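PDB 5XFT: dehydroascorbate reductase from Chlamydomonas reinhardtii, which probably reduces dehydroascorbate to ascorbate at the expense of glutathione, as a member of the DHAR family of the glutathione transferase superfamily. Local coordinates for residues V4-L18 / Y31-F45. Residues are numbered along the deposited sequence; the frame is centred on the assembly and turned at random.
Sequences VTTIYVKGDPAKNKL and YEAKKLPYKMEYIDF
Six backbone hydrogen bonds join strand 5-9 and its continuation to strand 38-43, and the 29° between their N-to-C directions makes the pair parallel. With helix 22-33 connecting them, they form the beta-alpha-beta crossover that opens the thioredoxin-like N-terminal domain of glutathione transferases. Thr5 O receives Lys39 N, and from there the bonds go back and forth between the strands up to Gly11 N on Ile43 O (3.0 Å), the straightest at 174°. Beyond each end a water continues the link: one joins Thr5 N to Pro37 O, another Gly11 O to Phe45 N.

On the face turned to helix 22-33, Ile7 CD1 sits over the centre of the Tyr31 ring, 3.8 Å from its centroid, while also touching Tyr38 CB at 3.7 Å. An extended Ile7 chain carries the methyl that far. Thr5 CG2 meets Tyr31 OH, and a water bridges that hydroxyl to Thr5 OG1. Farther along, Met40 CE lies against Leu18 and Val9 CG2; Leu28 of the helix covers Leu18 and Met40.

The Tyr42 ring is wedged against the turn after Gly11, where Asn16 and Lys17 both face Asp12 in a G1 beta bulge. Tyr42 CD1 lies 3.7 Å from Gly11 CA, Tyr42 CE1 3.6 Å from Leu18 CA, and Lys17 O stands above one face near the rim.

On the other face, the Tyr8 ring runs alongside Glu41, with CD1 3.5 Å from Glu41 CB, and meets Trp51 edge-to-face. Lys10, its CG anti to the backbone N (chi1 168°), stretches across the Phe45 ring: CG lies over the face, 3.9 Å from the centroid, and Lys10 NZ comes to 3.3 Å from Phe45 CD2.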
loop_
_atom_site.group_PDB
_atom_site.type_symbol
_atom_site.label_atom_id
_atom_site.label_comp_id
_atom_site.label_asym_id
_atom_site.label_seq_id
_atom_site.Cartn_x
_atom_site.Cartn_y
_atom_site.Cartn_z
ATOM N N VAL A 4 -18.196 -12.797 -6.668
ATOM C CA VAL A 4 -17.471 -12.152 -5.584
ATOM C C VAL A 4 -17.200 -10.701 -5.960
ATOM O O VAL A 4 -17.577 -10.239 -7.044
ATOM C CB VAL A 4 -16.159 -12.900 -5.273
ATOM C CG1 VAL A 4 -16.451 -14.348 -4.885
ATOM C CG2 VAL A 4 -15.208 -12.842 -6.467
ATOM N N THR A 5 -16.532 -9.981 -5.069
ATOM C CA THR A 5 -16.205 -8.586 -5.317
ATOM C C THR A 5 -15.121 -8.460 -6.387
ATOM O O THR A 5 -14.135 -9.204 -6.387
ATOM C CB THR A 5 -15.749 -7.929 -4.014
ATOM O OG1 THR A 5 -16.854 -7.882 -3.102
ATOM C CG2 THR A 5 -15.231 -6.523 -4.260
ATOM N N THR A 6 -15.313 -7.513 -7.304
ATOM C CA THR A 6 -14.289 -7.166 -8.281
ATOM C C THR A 6 -13.457 -5.993 -7.771
ATOM O O THR A 6 -14.004 -4.987 -7.312
ATOM C CB THR A 6 -14.915 -6.797 -9.627
ATOM O OG1 THR A 6 -15.846 -7.808 -10.010
ATOM C CG2 THR A 6 -13.833 -6.671 -10.703
ATOM N N ILE A 7 -12.145 -6.115 -7.876
ATOM C CA ILE A 7 -11.226 -5.060 -7.478
ATOM C C ILE A 7 -10.442 -4.663 -8.722
ATOM O O ILE A 7 -9.567 -5.403 -9.183
ATOM C CB ILE A 7 -10.301 -5.493 -6.338
ATOM C CG1 ILE A 7 -11.125 -6.089 -5.199
ATOM C CG2 ILE A 7 -9.525 -4.298 -5.803
ATOM C CD1 ILE A 7 -10.277 -6.508 -4.001
ATOM N N TYR A 8 -10.779 -3.508 -9.287
ATOM C CA TYR A 8 -10.043 -2.931 -10.402
ATOM C C TYR A 8 -8.797 -2.251 -9.860
ATOM O O TYR A 8 -8.892 -1.307 -9.054
ATOM C CB TYR A 8 -10.909 -1.942 -11.168
ATOM C CG TYR A 8 -12.198 -2.541 -11.658
ATOM C CD1 TYR A 8 -12.309 -3.039 -12.946
ATOM C CD2 TYR A 8 -13.309 -2.607 -10.833
ATOM C CE1 TYR A 8 -13.490 -3.589 -13.393
ATOM C CE2 TYR A 8 -14.488 -3.160 -11.266
ATOM C CZ TYR A 8 -14.577 -3.652 -12.545
ATOM O OH TYR A 8 -15.765 -4.197 -12.986
ATOM N N VAL A 9 -7.637 -2.748 -10.300
ATOM C CA VAL A 9 -6.333 -2.303 -9.837
ATOM C C VAL A 9 -5.462 -2.013 -11.051
ATOM O O VAL A 9 -5.828 -2.306 -12.189
ATOM C CB VAL A 9 -5.650 -3.346 -8.929
ATOM C CG1 VAL A 9 -6.457 -3.570 -7.663
ATOM C CG2 VAL A 9 -5.460 -4.653 -9.683
ATOM N N LYS A 10 -4.292 -1.429 -10.794
ATOM C CA LYS A 10 -3.346 -1.164 -11.866
ATOM C C LYS A 10 -2.645 -2.463 -12.253
ATOM O O LYS A 10 -2.075 -3.150 -11.399
ATOM C CB LYS A 10 -2.334 -0.108 -11.438
ATOM C CG LYS A 10 -1.152 0.019 -12.392
ATOM C CD LYS A 10 0.030 0.737 -11.758
ATOM C CE LYS A 10 1.138 0.969 -12.773
ATOM N NZ LYS A 10 1.386 2.405 -13.074
ATOM N N GLY A 11 -2.698 -2.813 -13.532
ATOM C CA GLY A 11 -2.116 -4.067 -13.944
ATOM C C GLY A 11 -1.829 -4.113 -15.426
ATOM O O GLY A 11 -1.894 -3.103 -16.127
ATOM N N ASP A 12 -1.482 -5.309 -15.889
ATOM C CA ASP A 12 -1.291 -5.585 -17.313
ATOM C C ASP A 12 -2.298 -6.642 -17.735
ATOM O O ASP A 12 -2.045 -7.845 -17.557
ATOM C CB ASP A 12 0.130 -6.062 -17.594
ATOM C CG ASP A 12 0.433 -6.140 -19.075
ATOM O OD1 ASP A 12 -0.503 -6.352 -19.877
ATOM O OD2 ASP A 12 1.614 -5.985 -19.440
ATOM N N PRO A 13 -3.438 -6.253 -18.309
ATOM C CA PRO A 13 -4.450 -7.262 -18.661
ATOM C C PRO A 13 -3.946 -8.280 -19.668
ATOM O O PRO A 13 -4.363 -9.444 -19.626
ATOM C CB PRO A 13 -5.603 -6.422 -19.231
ATOM C CG PRO A 13 -5.258 -4.983 -18.931
ATOM C CD PRO A 13 -3.778 -4.922 -18.834
ATOM N N ALA A 14 -3.038 -7.880 -20.561
ATOM C CA ALA A 14 -2.492 -8.789 -21.559
ATOM C C ALA A 14 -1.582 -9.851 -20.960
ATOM O O ALA A 14 -1.253 -10.817 -21.652
ATOM C CB ALA A 14 -1.729 -8.001 -22.625
ATOM N N LYS A 15 -1.165 -9.704 -19.704
ATOM C CA LYS A 15 -0.314 -10.697 -19.065
ATOM C C LYS A 15 -0.879 -11.185 -17.739
ATOM O O LYS A 15 -0.204 -11.950 -17.040
ATOM C CB LYS A 15 1.097 -10.136 -18.863
ATOM C CG LYS A 15 1.815 -9.899 -20.171
ATOM C CD LYS A 15 2.870 -8.813 -20.063
ATOM C CE LYS A 15 4.059 -9.249 -19.234
ATOM N NZ LYS A 15 5.214 -8.334 -19.455
ATOM N N ASN A 16 -2.101 -10.779 -17.385
ATOM C CA ASN A 16 -2.712 -11.129 -16.102
ATOM C C ASN A 16 -1.761 -10.817 -14.947
ATOM O O ASN A 16 -1.611 -11.595 -14.002
ATOM C CB ASN A 16 -3.145 -12.597 -16.087
ATOM C CG ASN A 16 -4.342 -12.844 -15.189
ATOM O OD1 ASN A 16 -4.237 -13.511 -14.158
ATOM N ND2 ASN A 16 -5.492 -12.303 -15.578
ATOM N N LYS A 17 -1.109 -9.658 -15.027
ATOM C CA LYS A 17 -0.023 -9.299 -14.126
ATOM C C LYS A 17 -0.391 -8.066 -13.309
ATOM O O LYS A 17 -0.701 -7.009 -13.874
ATOM C CB LYS A 17 1.267 -9.046 -14.912
ATOM C CG LYS A 17 2.471 -8.783 -14.039
ATOM C CD LYS A 17 3.648 -8.304 -14.862
ATOM C CE LYS A 17 4.857 -8.047 -13.979
ATOM N NZ LYS A 17 5.991 -7.472 -14.755
ATOM N N LEU A 18 -0.339 -8.206 -11.983
ATOM C CA LEU A 18 -0.576 -7.096 -11.068
ATOM C C LEU A 18 0.604 -6.138 -11.082
ATOM O O LEU A 18 1.761 -6.564 -11.122
ATOM C CB LEU A 18 -0.815 -7.621 -9.646
ATOM C CG LEU A 18 -0.839 -6.617 -8.485
ATOM C CD1 LEU A 18 -1.968 -5.585 -8.659
ATOM C CD2 LEU A 18 -0.979 -7.327 -7.140
ATOM N N TYR A 31 -8.330 -6.998 1.876
ATOM C CA TYR A 31 -9.142 -8.173 1.561
ATOM C C TYR A 31 -8.450 -9.465 1.985
ATOM O O TYR A 31 -9.102 -10.391 2.485
ATOM C CB TYR A 31 -9.466 -8.200 0.068
ATOM C CG TYR A 31 -10.723 -7.445 -0.274
ATOM C CD1 TYR A 31 -10.732 -6.057 -0.319
ATOM C CD2 TYR A 31 -11.905 -8.119 -0.541
ATOM C CE1 TYR A 31 -11.886 -5.360 -0.615
ATOM C CE2 TYR A 31 -13.064 -7.434 -0.841
ATOM C CZ TYR A 31 -13.053 -6.055 -0.877
ATOM O OH TYR A 31 -14.213 -5.373 -1.179
ATOM N N GLU A 32 -7.134 -9.554 1.785
ATOM C CA GLU A 32 -6.402 -10.745 2.201
ATOM C C GLU A 32 -6.429 -10.913 3.716
ATOM O O GLU A 32 -6.533 -12.039 4.223
ATOM C CB GLU A 32 -4.962 -10.665 1.698
ATOM C CG GLU A 32 -4.827 -10.806 0.196
ATOM C CD GLU A 32 -4.956 -12.245 -0.259
ATOM O OE1 GLU A 32 -4.717 -13.149 0.570
ATOM O OE2 GLU A 32 -5.304 -12.471 -1.441
ATOM N N ALA A 33 -6.332 -9.802 4.453
ATOM C CA ALA A 33 -6.295 -9.873 5.910
ATOM C C ALA A 33 -7.603 -10.406 6.481
ATOM O O ALA A 33 -7.589 -11.136 7.480
ATOM C CB ALA A 33 -5.986 -8.495 6.497
ATOM N N LYS A 34 -8.730 -10.056 5.868
ATOM C CA LYS A 34 -10.029 -10.576 6.260
ATOM C C LYS A 34 -10.401 -11.863 5.536
ATOM O O LYS A 34 -11.542 -12.318 5.665
ATOM C CB LYS A 34 -11.112 -9.521 6.027
ATOM C CG LYS A 34 -10.899 -8.251 6.818
ATOM C CD LYS A 34 -11.717 -7.096 6.274
ATOM C CE LYS A 34 -12.220 -6.210 7.407
ATOM N NZ LYS A 34 -12.890 -7.020 8.469
ATOM N N LYS A 35 -9.472 -12.450 4.779
ATOM C CA LYS A 35 -9.702 -13.707 4.059
ATOM C C LYS A 35 -10.972 -13.654 3.213
ATOM O O LYS A 35 -11.622 -14.675 2.983
ATOM C CB LYS A 35 -9.743 -14.894 5.022
ATOM C CG LYS A 35 -8.588 -14.918 6.003
ATOM C CD LYS A 35 -8.244 -16.333 6.442
ATOM C CE LYS A 35 -7.402 -16.298 7.709
ATOM N NZ LYS A 35 -6.057 -15.695 7.441
ATOM N N LEU A 36 -11.350 -12.444 2.758
ATOM C CA LEU A 36 -12.501 -12.298 1.879
ATOM C C LEU A 36 -12.098 -12.611 0.442
ATOM O O LEU A 36 -11.028 -12.193 -0.009
ATOM C CB LEU A 36 -13.069 -10.887 1.959
ATOM C CG LEU A 36 -13.746 -10.542 3.281
ATOM C CD1 LEU A 36 -13.856 -9.041 3.441
ATOM C CD2 LEU A 36 -15.116 -11.183 3.333
ATOM N N PRO A 37 -12.924 -13.348 -0.291
ATOM C CA PRO A 37 -12.596 -13.636 -1.689
ATOM C C PRO A 37 -12.834 -12.419 -2.571
ATOM O O PRO A 37 -13.697 -11.578 -2.306
ATOM C CB PRO A 37 -13.546 -14.784 -2.048
ATOM C CG PRO A 37 -14.734 -14.563 -1.158
ATOM C CD PRO A 37 -14.198 -13.963 0.126
ATOM N N TYR A 38 -12.048 -12.335 -3.635
ATOM C CA TYR A 38 -12.152 -11.228 -4.570
ATOM C C TYR A 38 -11.592 -11.683 -5.908
ATOM O O TYR A 38 -10.900 -12.699 -6.004
ATOM C CB TYR A 38 -11.403 -9.997 -4.059
ATOM C CG TYR A 38 -9.923 -10.248 -3.876
ATOM C CD1 TYR A 38 -9.422 -10.735 -2.674
ATOM C CD2 TYR A 38 -9.029 -10.012 -4.911
ATOM C CE1 TYR A 38 -8.074 -10.976 -2.514
ATOM C CE2 TYR A 38 -7.680 -10.244 -4.757
ATOM C CZ TYR A 38 -7.209 -10.725 -3.559
ATOM O OH TYR A 38 -5.866 -10.958 -3.416
ATOM N N LYS A 39 -11.889 -10.901 -6.941
ATOM C CA LYS A 39 -11.331 -11.127 -8.263
ATOM C C LYS A 39 -10.716 -9.827 -8.758
ATOM O O LYS A 39 -11.377 -8.787 -8.747
ATOM C CB LYS A 39 -12.406 -11.621 -9.232
ATOM C CG LYS A 39 -11.845 -12.434 -10.375
ATOM C CD LYS A 39 -12.239 -11.845 -11.710
ATOM C CE LYS A 39 -11.300 -12.317 -12.804
ATOM N NZ LYS A 39 -11.235 -11.326 -13.909
ATOM N N MET A 40 -9.456 -9.881 -9.179
ATOM C CA MET A 40 -8.769 -8.709 -9.703
ATOM C C MET A 40 -9.079 -8.508 -11.177
ATOM O O MET A 40 -9.031 -9.451 -11.969
ATOM C CB MET A 40 -7.257 -8.807 -9.499
ATOM C CG MET A 40 -6.806 -8.565 -8.066
ATOM S SD MET A 40 -5.167 -9.213 -7.707
ATOM C CE MET A 40 -4.212 -8.041 -8.590
ATOM N N GLU A 41 -9.412 -7.273 -11.530
ATOM C CA GLU A 41 -9.491 -6.826 -12.909
ATOM C C GLU A 41 -8.411 -5.772 -13.106
ATOM O O GLU A 41 -8.337 -4.809 -12.337
ATOM C CB GLU A 41 -10.877 -6.263 -13.217
ATOM C CG GLU A 41 -11.325 -6.458 -14.649
ATOM C CD GLU A 41 -11.730 -7.880 -14.934
ATOM O OE1 GLU A 41 -11.083 -8.493 -15.800
ATOM O OE2 GLU A 41 -12.673 -8.383 -14.285
ATOM N N TYR A 42 -7.560 -5.967 -14.110
ATOM C CA TYR A 42 -6.399 -5.111 -14.309
ATOM C C TYR A 42 -6.736 -3.973 -15.256
ATOM O O TYR A 42 -7.277 -4.197 -16.344
ATOM C CB TYR A 42 -5.224 -5.912 -14.861
ATOM C CG TYR A 42 -4.832 -7.035 -13.958
ATOM C CD1 TYR A 42 -4.343 -6.775 -12.694
ATOM C CD2 TYR A 42 -4.972 -8.358 -14.353
ATOM C CE1 TYR A 42 -3.986 -7.793 -11.852
ATOM C CE2 TYR A 42 -4.617 -9.392 -13.506
ATOM C CZ TYR A 42 -4.125 -9.097 -12.255
ATOM O OH TYR A 42 -3.766 -10.110 -11.397
ATOM N N ILE A 43 -6.420 -2.755 -14.835
ATOM C CA ILE A 43 -6.554 -1.577 -15.677
ATOM C C ILE A 43 -5.174 -1.247 -16.227
ATOM O O ILE A 43 -4.208 -1.089 -15.466
ATOM C CB ILE A 43 -7.133 -0.386 -14.900
ATOM C CG1 ILE A 43 -8.483 -0.741 -14.262
ATOM C CG2 ILE A 43 -7.237 0.830 -15.810
ATOM C CD1 ILE A 43 -9.622 -0.883 -15.236
ATOM N N ASP A 44 -5.081 -1.167 -17.546
ATOM C CA ASP A 44 -3.874 -0.702 -18.209
ATOM C C ASP A 44 -3.913 0.822 -18.258
ATOM O O ASP A 44 -4.787 1.398 -18.910
ATOM C CB ASP A 44 -3.787 -1.322 -19.606
ATOM C CG ASP A 44 -2.741 -0.669 -20.495
ATOM O OD1 ASP A 44 -2.874 -0.804 -21.729
ATOM O OD2 ASP A 44 -1.803 -0.023 -19.981
ATOM N N PHE A 45 -2.973 1.469 -17.560
ATOM C CA PHE A 45 -2.979 2.926 -17.464
ATOM C C PHE A 45 -2.784 3.602 -18.812
ATOM O O PHE A 45 -3.086 4.794 -18.942
ATOM C CB PHE A 45 -1.900 3.405 -16.492
ATOM C CG PHE A 45 -2.313 3.357 -15.051
ATOM C CD1 PHE A 45 -3.572 2.902 -14.691
ATOM C CD2 PHE A 45 -1.439 3.769 -14.052
ATOM C CE1 PHE A 45 -3.949 2.853 -13.361
ATOM C CE2 PHE A 45 -1.808 3.725 -12.717
ATOM C CZ PHE A 45 -3.065 3.267 -12.372
HETATM O O HOH W 1 -16.562 -6.577 -0.724
HETATM O O HOH W 2 -16.058 -10.751 -2.179
HETATM O O HOH W 3 -0.960 -0.193 -16.510
#